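Local atomic coordinates of putative esterase (Uncultured bacterium, PDB entry 7C4D), a protein that probably hydrolyses carboxylic ester bonds, as a putative carboxylesterase of the alpha/beta-hydrolase superfamily from a marine microorganism. Residues N59-H65 with K189-I195; K221-Y227 with G250-L255; E24-L29 with L87-I93. All coordinates share one frame. Numbering follows the deposited sequence.

Contact 1. Residues N59-H65 with K189-I195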
loop_
_atom_site.group_PDB
_atom_site.type_symbol
_atom_site.label_atom_id
_atom_site.label_comp_id
_atom_site.label_asym_id
_atom_site.label_seq_id
_atom_site.Cartn_x
_atom_site.Cartn_y
_atom_site.Cartn_z
ATOM N N ASN A 59 10.166 -5.759 2.390
ATOM C CA ASN A 59 11.085 -4.764 1.851
ATOM C C ASN A 59 10.771 -3.343 2.333
ATOM O O ASN A 59 11.366 -2.378 1.848
ATOM C CB ASN A 59 11.249 -4.842 0.327
ATOM C CG ASN A 59 11.946 -6.112 -0.129
ATOM O OD1 ASN A 59 12.823 -6.656 0.563
ATOM N ND2 ASN A 59 11.542 -6.610 -1.286
ATOM N N HIS A 60 9.875 -3.227 3.323
ATOM C CA HIS A 60 9.371 -1.936 3.762
ATOM C C HIS A 60 9.433 -1.835 5.282
ATOM O O HIS A 60 9.261 -2.827 5.991
ATOM C CB HIS A 60 7.937 -1.678 3.251
ATOM C CG HIS A 60 7.831 -1.393 1.798
ATOM N ND1 HIS A 60 7.793 -2.403 0.847
ATOM C CD2 HIS A 60 7.732 -0.224 1.133
ATOM C CE1 HIS A 60 7.693 -1.850 -0.352
ATOM N NE2 HIS A 60 7.684 -0.507 -0.204
ATOM N N GLY A 61 9.634 -0.593 5.737
ATOM C CA GLY A 61 9.610 -0.234 7.145
ATOM C C GLY A 61 10.593 -1.096 7.936
ATOM O O GLY A 61 11.773 -1.150 7.613
ATOM N N ARG A 62 10.074 -1.822 8.928
ATOM C CA ARG A 62 10.892 -2.706 9.743
ATOM C C ARG A 62 10.724 -4.161 9.329
ATOM O O ARG A 62 11.157 -5.038 10.060
ATOM C CB ARG A 62 10.483 -2.598 11.216
ATOM C CG ARG A 62 10.530 -1.185 11.770
ATOM C CD ARG A 62 10.420 -1.242 13.268
ATOM N NE ARG A 62 11.009 -0.059 13.858
ATOM C CZ ARG A 62 10.402 1.112 13.971
ATOM N NH1 ARG A 62 9.165 1.263 13.537
ATOM N NH2 ARG A 62 11.029 2.123 14.544
ATOM N N SER A 63 10.055 -4.434 8.198
ATOM C CA SER A 63 9.863 -5.822 7.811
ATOM C C SER A 63 11.113 -6.409 7.118
ATOM O O SER A 63 12.009 -5.664 6.706
ATOM C CB SER A 63 8.587 -5.980 7.021
ATOM O OG SER A 63 7.509 -6.381 7.864
ATOM N N PRO A 64 11.255 -7.756 7.022
ATOM C CA PRO A 64 12.440 -8.371 6.422
ATOM C C PRO A 64 12.515 -8.119 4.919
ATOM O O PRO A 64 11.489 -7.902 4.271
ATOM C CB PRO A 64 12.244 -9.886 6.625
ATOM C CG PRO A 64 11.154 -10.038 7.657
ATOM C CD PRO A 64 10.333 -8.767 7.567
ATOM N N HIS A 65 13.742 -8.154 4.387
ATOM C CA HIS A 65 14.053 -7.943 2.988
ATOM C C HIS A 65 14.055 -9.283 2.271
ATOM O O HIS A 65 14.226 -10.319 2.911
ATOM C CB HIS A 65 15.374 -7.190 2.868
ATOM C CG HIS A 65 15.264 -5.751 3.226
ATOM N ND1 HIS A 65 16.078 -4.802 2.672
ATOM C CD2 HIS A 65 14.426 -5.090 4.064
ATOM C CE1 HIS A 65 15.784 -3.610 3.164
ATOM N NE2 HIS A 65 14.777 -3.764 4.029
ATOM N N LYS A 189 16.144 2.084 4.540
ATOM C CA LYS A 189 15.638 0.912 5.235
ATOM C C LYS A 189 14.886 0.004 4.269
ATOM O O LYS A 189 14.678 -1.160 4.591
ATOM C CB LYS A 189 14.773 1.271 6.451
ATOM C CG LYS A 189 13.509 2.062 6.166
ATOM C CD LYS A 189 13.131 2.951 7.324
ATOM C CE LYS A 189 11.648 3.216 7.400
ATOM N NZ LYS A 189 11.339 4.086 8.550
ATOM N N ILE A 190 14.464 0.554 3.124
ATOM C CA ILE A 190 13.766 -0.190 2.072
ATOM C C ILE A 190 14.734 -0.845 1.078
ATOM O O ILE A 190 15.739 -0.263 0.693
ATOM C CB ILE A 190 12.773 0.727 1.331
ATOM C CG1 ILE A 190 13.430 2.039 0.901
ATOM C CG2 ILE A 190 11.540 0.968 2.183
ATOM C CD1 ILE A 190 12.630 2.816 -0.119
ATOM N N ASN A 191 14.354 -2.031 0.590
ATOM C CA ASN A 191 15.099 -2.784 -0.409
ATOM C C ASN A 191 14.828 -2.245 -1.812
ATOM O O ASN A 191 14.072 -2.849 -2.585
ATOM C CB ASN A 191 14.747 -4.263 -0.317
ATOM C CG ASN A 191 15.674 -5.172 -1.090
ATOM O OD1 ASN A 191 16.514 -4.701 -1.847
ATOM N ND2 ASN A 191 15.503 -6.472 -0.901
ATOM N N ILE A 192 15.437 -1.085 -2.106
ATOM C CA ILE A 192 15.323 -0.385 -3.378
ATOM C C ILE A 192 15.685 -1.312 -4.545
ATOM O O ILE A 192 15.081 -1.243 -5.610
ATOM C CB ILE A 192 16.183 0.894 -3.346
ATOM C CG1 ILE A 192 15.925 1.664 -2.048
ATOM C CG2 ILE A 192 16.014 1.747 -4.597
ATOM C CD1 ILE A 192 15.876 3.155 -2.189
ATOM N N ASP A 193 16.642 -2.213 -4.337
ATOM C CA ASP A 193 17.078 -3.088 -5.408
ATOM C C ASP A 193 15.969 -4.059 -5.793
ATOM O O ASP A 193 15.701 -4.251 -6.988
ATOM C CB ASP A 193 18.377 -3.835 -5.079
ATOM C CG ASP A 193 18.964 -4.502 -6.316
ATOM O OD1 ASP A 193 19.370 -3.760 -7.244
ATOM O OD2 ASP A 193 18.959 -5.752 -6.373
ATOM N N SER A 194 15.377 -4.711 -4.785
ATOM C CA SER A 194 14.280 -5.629 -5.048
ATOM C C SER A 194 13.113 -4.884 -5.705
ATOM O O SER A 194 12.498 -5.383 -6.651
ATOM C CB SER A 194 13.860 -6.404 -3.814
ATOM O OG SER A 194 12.647 -7.136 -4.034
ATOM N N ILE A 195 12.840 -3.665 -5.228
ATOM C CA ILE A 195 11.746 -2.866 -5.780
ATOM C C ILE A 195 11.956 -2.658 -7.289
ATOM O O ILE A 195 11.060 -2.944 -8.086
ATOM C CB ILE A 195 11.555 -1.539 -5.006
ATOM C CG1 ILE A 195 11.002 -1.741 -3.589
ATOM C CG2 ILE A 195 10.716 -0.559 -5.788
ATOM C CD1 ILE A 195 10.996 -0.474 -2.741
#
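A helix N-cap and the loop that receives it make up this contact: N191, the residue before helix 192-196, accepts from S194 N through OD1 (3.2 Å) and directs its amide nitrogen to the other loop, N191 ND2 donating to N59 OD1 at 3.1 Å. The backbone adds a second bond between the same residues, N191 N to N59 O (3.3 Å, 155° at the hydrogen), and N59 OD1 accepts from A66 N within its own loop. In the alpha/beta-hydrolase fold, residues 59-65 belong to the connection from strand 51-55 to helix 71-84, whereas 189-195 leads from the hairpin 178-188 into helix 192-196; the bonds join the two. H60 to S63 form a type II' beta turn, with G61 at phi 55°, psi -121°. Beyond it H65 reaches back, its NE2 donating to K189 O at 2.7 Å near the ring plane. On the buried side, I190 CG2 lies 4.1 Å from H60 CD2, and I195 CD1 4.2 Å from H60 NE2, which is hydrogen-bonded to Y33 N.

Contact 2. Residues K221-Y227 with G250-L255; sequences KGELSDY and GAGHWL. With ACT (acetate ion), chain D.
Two hydrogen bonds join these segments: G250 N donates to E223 OE1 at 2.7 Å (146° at the hydrogen), and L224 N donates to A251 O at 2.8 Å (159°). The motif is the pair of loops following the last two strands of the alpha/beta-hydrolase sheet, 217-222 and 244-248, the second carrying H253, whose geometry is consistent with the histidine of a Ser-His-Asp triad with S96 and D120. Strand 217-222 ends in a type I turn from G222 to S225, closed by S225 N to G222 O (3.2 Å), with E223 at phi/psi -55/-45° and L224 at -92/17°. Next comes an ST turn, Y227 N to S225 OG at 3.2 Å. G250 has positive phi (71°), A251 is extended, G252 lies at -94/-136° and H253 at -79/-30°; G252 CA passes 4.5 Å from L224 CA. G222 CA makes a CA-H...O contact with G252 O at 3.4 Å; a side chain at G222 would clash with the carbonyls of A251 and G252.

H253, chi1 t and chi2 67°, stacks face-to-face on Y227 (chi1 m, chi2 62°), with centroids 3.6 Å apart and planes at 17°. H253 ND1 and S225 OG are both hydrogen-bonded to D120 OD2. On the exposed side L224 CD1 packs 3.5 Å from G250 C; buried L255 CD1 (chi1 p) lies 3.8 Å from G222 N. The acetate, probably from the crystallisation liquor, is also held by L32 N and M97 N, consistent with an oxyanion hole; H253 NE2 reaches its O atom by a weak hydrogen bond of 3.5 Å.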
loop_
_atom_site.group_PDB
_atom_site.type_symbol
_atom_site.label_atom_id
_atom_site.label_comp_id
_atom_site.label_asym_id
_atom_site.label_seq_id
_atom_site.Cartn_x
_atom_site.Cartn_y
_atom_site.Cartn_z
ATOM N N LYS A 221 -11.565 6.054 -4.962
ATOM C CA LYS A 221 -10.831 6.752 -5.999
ATOM C C LYS A 221 -10.533 8.179 -5.545
ATOM O O LYS A 221 -11.402 8.850 -5.009
ATOM C CB LYS A 221 -11.752 6.876 -7.212
ATOM C CG LYS A 221 -11.047 7.370 -8.461
ATOM C CD LYS A 221 -11.949 7.962 -9.510
ATOM C CE LYS A 221 -11.201 8.944 -10.385
ATOM N NZ LYS A 221 -12.163 9.713 -11.202
ATOM N N GLY A 222 -9.294 8.639 -5.725
ATOM C CA GLY A 222 -9.012 10.064 -5.580
ATOM C C GLY A 222 -9.489 10.827 -6.817
ATOM O O GLY A 222 -9.252 10.397 -7.952
ATOM N N GLU A 223 -10.209 11.931 -6.609
ATOM C CA GLU A 223 -10.751 12.735 -7.714
ATOM C C GLU A 223 -9.641 13.169 -8.677
ATOM O O GLU A 223 -9.821 13.078 -9.884
ATOM C CB GLU A 223 -11.471 13.981 -7.175
ATOM C CG GLU A 223 -12.233 14.784 -8.228
ATOM C CD GLU A 223 -12.483 16.255 -7.917
ATOM O OE1 GLU A 223 -12.530 16.633 -6.727
ATOM O OE2 GLU A 223 -12.620 17.037 -8.878
ATOM N N LEU A 224 -8.505 13.642 -8.129
ATOM C CA LEU A 224 -7.402 14.201 -8.902
ATOM C C LEU A 224 -6.363 13.137 -9.261
ATOM O O LEU A 224 -5.249 13.470 -9.633
ATOM C CB LEU A 224 -6.742 15.318 -8.091
ATOM C CG LEU A 224 -7.684 16.235 -7.309
ATOM C CD1 LEU A 224 -6.938 16.985 -6.227
ATOM C CD2 LEU A 224 -8.437 17.190 -8.228
ATOM N N SER A 225 -6.723 11.861 -9.155
ATOM C CA SER A 225 -5.848 10.776 -9.565
ATOM C C SER A 225 -6.500 9.979 -10.694
ATOM O O SER A 225 -7.727 9.946 -10.828
ATOM C CB SER A 225 -5.507 9.904 -8.392
ATOM O OG SER A 225 -5.148 8.598 -8.808
ATOM N N ASP A 226 -5.651 9.323 -11.488
ATOM C CA ASP A 226 -6.085 8.573 -12.649
ATOM C C ASP A 226 -5.667 7.117 -12.537
ATOM O O ASP A 226 -5.612 6.442 -13.557
ATOM C CB ASP A 226 -5.560 9.185 -13.949
ATOM C CG ASP A 226 -6.318 10.440 -14.343
ATOM O OD1 ASP A 226 -7.558 10.453 -14.199
ATOM O OD2 ASP A 226 -5.661 11.400 -14.778
ATOM N N TYR A 227 -5.459 6.623 -11.308
ATOM C CA TYR A 227 -5.192 5.200 -11.120
ATOM C C TYR A 227 -6.438 4.382 -11.419
ATOM O O TYR A 227 -6.304 3.262 -11.914
ATOM C CB TYR A 227 -4.642 4.884 -9.726
ATOM C CG TYR A 227 -3.200 5.281 -9.535
ATOM C CD1 TYR A 227 -2.811 6.606 -9.640
ATOM C CD2 TYR A 227 -2.237 4.341 -9.207
ATOM C CE1 TYR A 227 -1.492 6.983 -9.462
ATOM C CE2 TYR A 227 -0.910 4.696 -9.036
ATOM C CZ TYR A 227 -0.542 6.018 -9.178
ATOM O OH TYR A 227 0.746 6.377 -8.992
ATOM N N GLY A 250 -11.271 16.207 -4.333
ATOM C CA GLY A 250 -10.098 17.015 -4.047
ATOM C C GLY A 250 -8.924 16.213 -3.499
ATOM O O GLY A 250 -8.046 16.788 -2.862
ATOM N N ALA A 251 -8.894 14.896 -3.762
ATOM C CA ALA A 251 -7.750 14.113 -3.335
ATOM C C ALA A 251 -7.122 13.390 -4.518
ATOM O O ALA A 251 -7.810 13.056 -5.484
ATOM C CB ALA A 251 -8.131 13.189 -2.214
ATOM N N GLY A 252 -5.789 13.233 -4.443
ATOM C CA GLY A 252 -5.006 12.541 -5.458
ATOM C C GLY A 252 -4.820 11.068 -5.104
ATOM O O GLY A 252 -5.742 10.401 -4.630
ATOM N N HIS A 253 -3.594 10.586 -5.281
ATOM C CA HIS A 253 -3.287 9.185 -5.081
ATOM C C HIS A 253 -3.121 8.835 -3.596
ATOM O O HIS A 253 -3.406 7.705 -3.203
ATOM C CB HIS A 253 -2.138 8.778 -6.002
ATOM C CG HIS A 253 -1.774 7.335 -5.870
ATOM N ND1 HIS A 253 -2.621 6.315 -6.263
ATOM C CD2 HIS A 253 -0.672 6.736 -5.361
ATOM C CE1 HIS A 253 -2.049 5.151 -6.021
ATOM N NE2 HIS A 253 -0.853 5.379 -5.476
ATOM N N TRP A 254 -2.659 9.788 -2.772
ATOM C CA TRP A 254 -2.512 9.592 -1.335
ATOM C C TRP A 254 -3.709 10.215 -0.634
ATOM O O TRP A 254 -3.579 11.134 0.155
ATOM C CB TRP A 254 -1.163 10.133 -0.828
ATOM C CG TRP A 254 -0.006 9.260 -1.203
ATOM C CD1 TRP A 254 0.576 8.307 -0.421
ATOM C CD2 TRP A 254 0.683 9.209 -2.462
ATOM N NE1 TRP A 254 1.589 7.684 -1.093
ATOM C CE2 TRP A 254 1.677 8.205 -2.352
ATOM C CE3 TRP A 254 0.580 9.908 -3.670
ATOM C CZ2 TRP A 254 2.539 7.875 -3.406
ATOM C CZ3 TRP A 254 1.438 9.594 -4.705
ATOM C CH2 TRP A 254 2.407 8.593 -4.575
ATOM N N LEU A 255 -4.896 9.704 -0.967
ATOM C CA LEU A 255 -6.150 10.312 -0.549
ATOM C C LEU A 255 -6.355 10.243 0.971
ATOM O O LEU A 255 -7.062 11.067 1.555
ATOM C CB LEU A 255 -7.306 9.708 -1.366
ATOM C CG LEU A 255 -7.685 8.249 -1.106
ATOM C CD1 LEU A 255 -8.829 7.858 -2.023
ATOM C CD2 LEU A 255 -6.510 7.286 -1.294
HETATM C C ACT D . 2.175 2.188 -5.185
HETATM O O ACT D . 2.004 3.429 -5.130
HETATM O OXT ACT D . 1.965 1.429 -4.218
HETATM C CH3 ACT D . 2.652 1.521 -6.498
#

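Contact 3. Residues E24-L29 with L87-I93; sequences EPLIIL and LESVNII
L87 opens the second segment in a loop, its CD2 3.9 Å from P25 CG and its CD1 4.4 Å from I27 CD1. S89 O lies 3.7 Å from P25 CD, and at V90 the chain enters a strand parallel to 25-29, the axes 4.6 Å apart with 24° between directions. V90 CG1 packs against P25 CB (3.8 Å) and I27 CD1 (4.1 Å). Register pairs L26 with N91, I27 with I92 and I28 with I93, at CA separations of 4.6 to 4.8 Å. N91 N donates to P25 O (3.1 Å), and N91 O accepts from I27 N (2.8 Å); its side chain (chi1 m) sends ND2 to E24 OE1 (2.9 Å) and P25 O (3.3 Å). I92 shares the I27 face, CG1 4.4 Å from I27 CB. I93 N donates to I27 O (2.9 Å) and I93 O accepts from L29 N (2.8 Å), while I93 CG1 meets L26 CD1 (4.0 Å; L26 chi1 t) on the opposite face. Parallel central pairing fits the alpha/beta-hydrolase fold, 90-95 leading to the probable nucleophile elbow. Strand 25-29 sits between 51-55 and 90-95, strand 113-119 flanks the latter, and helix 71-84 covers I27 and V90 through L78 and I82.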
loop_
_atom_site.group_PDB
_atom_site.type_symbol
_atom_site.label_atom_id
_atom_site.label_comp_id
_atom_site.label_asym_id
_atom_site.label_seq_id
_atom_site.Cartn_x
_atom_site.Cartn_y
_atom_site.Cartn_z
ATOM N N GLU A 24 -13.888 -6.392 15.415
ATOM C CA GLU A 24 -13.372 -7.248 14.356
ATOM C C GLU A 24 -11.971 -6.786 13.952
ATOM O O GLU A 24 -11.651 -5.603 14.046
ATOM C CB GLU A 24 -14.278 -7.179 13.135
ATOM C CG GLU A 24 -15.717 -7.562 13.414
ATOM C CD GLU A 24 -16.578 -7.266 12.194
ATOM O OE1 GLU A 24 -16.036 -6.785 11.157
ATOM O OE2 GLU A 24 -17.774 -7.525 12.267
ATOM N N PRO A 25 -11.084 -7.689 13.487
ATOM C CA PRO A 25 -9.744 -7.274 13.080
ATOM C C PRO A 25 -9.875 -6.479 11.801
ATOM O O PRO A 25 -10.788 -6.689 11.004
ATOM C CB PRO A 25 -9.010 -8.575 12.774
ATOM C CG PRO A 25 -9.840 -9.596 13.528
ATOM C CD PRO A 25 -11.273 -9.141 13.402
ATOM N N LEU A 26 -8.951 -5.532 11.656
ATOM C CA LEU A 26 -8.861 -4.700 10.481
ATOM C C LEU A 26 -7.370 -4.589 10.169
ATOM O O LEU A 26 -6.608 -4.049 10.967
ATOM C CB LEU A 26 -9.512 -3.349 10.801
ATOM C CG LEU A 26 -9.401 -2.251 9.731
ATOM C CD1 LEU A 26 -9.932 -2.731 8.402
ATOM C CD2 LEU A 26 -10.172 -0.997 10.173
ATOM N N ILE A 27 -6.982 -5.108 9.000
ATOM C CA ILE A 27 -5.601 -5.087 8.557
ATOM C C ILE A 27 -5.438 -3.973 7.535
ATOM O O ILE A 27 -6.211 -3.930 6.567
ATOM C CB ILE A 27 -5.184 -6.475 7.988
ATOM C CG1 ILE A 27 -5.239 -7.568 9.058
ATOM C CG2 ILE A 27 -3.805 -6.398 7.339
ATOM C CD1 ILE A 27 -4.987 -8.997 8.571
ATOM N N ILE A 28 -4.425 -3.107 7.740
ATOM C CA ILE A 28 -4.154 -2.039 6.782
ATOM C C ILE A 28 -2.798 -2.317 6.103
ATOM O O ILE A 28 -1.820 -2.600 6.787
ATOM C CB ILE A 28 -4.234 -0.658 7.464
ATOM C CG1 ILE A 28 -5.523 -0.505 8.274
ATOM C CG2 ILE A 28 -4.053 0.518 6.512
ATOM C CD1 ILE A 28 -5.732 0.928 8.860
ATOM N N LEU A 29 -2.764 -2.252 4.765
ATOM C CA LEU A 29 -1.568 -2.474 3.948
ATOM C C LEU A 29 -1.238 -1.217 3.144
ATOM O O LEU A 29 -2.006 -0.777 2.277
ATOM C CB LEU A 29 -1.785 -3.645 2.977
ATOM C CG LEU A 29 -2.164 -4.991 3.570
ATOM C CD1 LEU A 29 -2.214 -6.034 2.464
ATOM C CD2 LEU A 29 -1.155 -5.394 4.612
ATOM N N LEU A 87 -6.309 -15.137 13.411
ATOM C CA LEU A 87 -7.475 -14.378 12.996
ATOM C C LEU A 87 -8.274 -15.255 12.035
ATOM O O LEU A 87 -7.717 -15.806 11.086
ATOM C CB LEU A 87 -7.037 -13.042 12.375
ATOM C CG LEU A 87 -6.062 -12.200 13.209
ATOM C CD1 LEU A 87 -5.468 -11.040 12.411
ATOM C CD2 LEU A 87 -6.691 -11.714 14.507
ATOM N N GLU A 88 -9.572 -15.395 12.315
ATOM C CA GLU A 88 -10.469 -16.224 11.526
ATOM C C GLU A 88 -10.849 -15.507 10.230
ATOM O O GLU A 88 -10.666 -16.053 9.133
ATOM C CB GLU A 88 -11.703 -16.606 12.351
ATOM C CG GLU A 88 -12.149 -18.042 12.119
ATOM C CD GLU A 88 -11.001 -19.026 11.942
ATOM O OE1 GLU A 88 -10.243 -19.243 12.913
ATOM O OE2 GLU A 88 -10.845 -19.554 10.824
ATOM N N SER A 89 -11.402 -14.291 10.379
ATOM C CA SER A 89 -11.831 -13.510 9.236
ATOM C C SER A 89 -11.616 -12.022 9.520
ATOM O O SER A 89 -11.805 -11.569 10.648
ATOM C CB SER A 89 -13.247 -13.832 8.852
ATOM O OG SER A 89 -14.140 -13.396 9.855
ATOM N N VAL A 90 -11.213 -11.285 8.479
ATOM C CA VAL A 90 -10.652 -9.970 8.683
ATOM C C VAL A 90 -11.226 -8.978 7.692
ATOM O O VAL A 90 -11.519 -9.330 6.548
ATOM C CB VAL A 90 -9.121 -9.975 8.567
ATOM C CG1 VAL A 90 -8.481 -10.736 9.700
ATOM C CG2 VAL A 90 -8.603 -10.361 7.181
ATOM N N ASN A 91 -11.278 -7.721 8.148
ATOM C CA ASN A 91 -11.440 -6.597 7.243
ATOM C C ASN A 91 -10.056 -6.178 6.759
ATOM O O ASN A 91 -9.101 -6.262 7.510
ATOM C CB ASN A 91 -12.105 -5.412 7.946
ATOM C CG ASN A 91 -13.509 -5.743 8.402
ATOM O OD1 ASN A 91 -14.380 -5.978 7.583
ATOM N ND2 ASN A 91 -13.699 -5.844 9.703
ATOM N N ILE A 92 -9.992 -5.637 5.553
ATOM C CA ILE A 92 -8.725 -5.246 4.954
ATOM C C ILE A 92 -8.923 -3.930 4.230
ATOM O O ILE A 92 -9.861 -3.787 3.460
ATOM C CB ILE A 92 -8.161 -6.319 3.974
ATOM C CG1 ILE A 92 -7.874 -7.620 4.708
ATOM C CG2 ILE A 92 -6.905 -5.810 3.243
ATOM C CD1 ILE A 92 -7.368 -8.756 3.811
ATOM N N ILE A 93 -7.972 -3.015 4.452
ATOM C CA ILE A 93 -7.754 -1.849 3.624
ATOM C C ILE A 93 -6.364 -1.961 2.967
ATOM O O ILE A 93 -5.373 -2.177 3.651
ATOM C CB ILE A 93 -7.841 -0.558 4.479
ATOM C CG1 ILE A 93 -9.167 -0.445 5.247
ATOM C CG2 ILE A 93 -7.560 0.671 3.614
ATOM C CD1 ILE A 93 -9.168 0.599 6.363
#

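In the fold
From the N terminus, strand 25-29 opens contact 3, which closes at strand 90-95 after a loop containing strand 51-55 and helix 71-84. Contact 1 begins within that loop, at 59-65, but closes only at 189-195, so contacts 3 and 1 cross. Contact 2 follows both in series, closing the short excursion through helix 232-239 and strand 244-248. Contacts 2 and 3 reach the same sheet: contact 3 at its centre, contact 2 at the C-terminal ends of its last two strands, with centres 24 Å apart. Contact 1 joins a loop after strand 51-55 to helix 192-196, its centre 26 Å from that of contact 2, on the opposite side of the chain's centre.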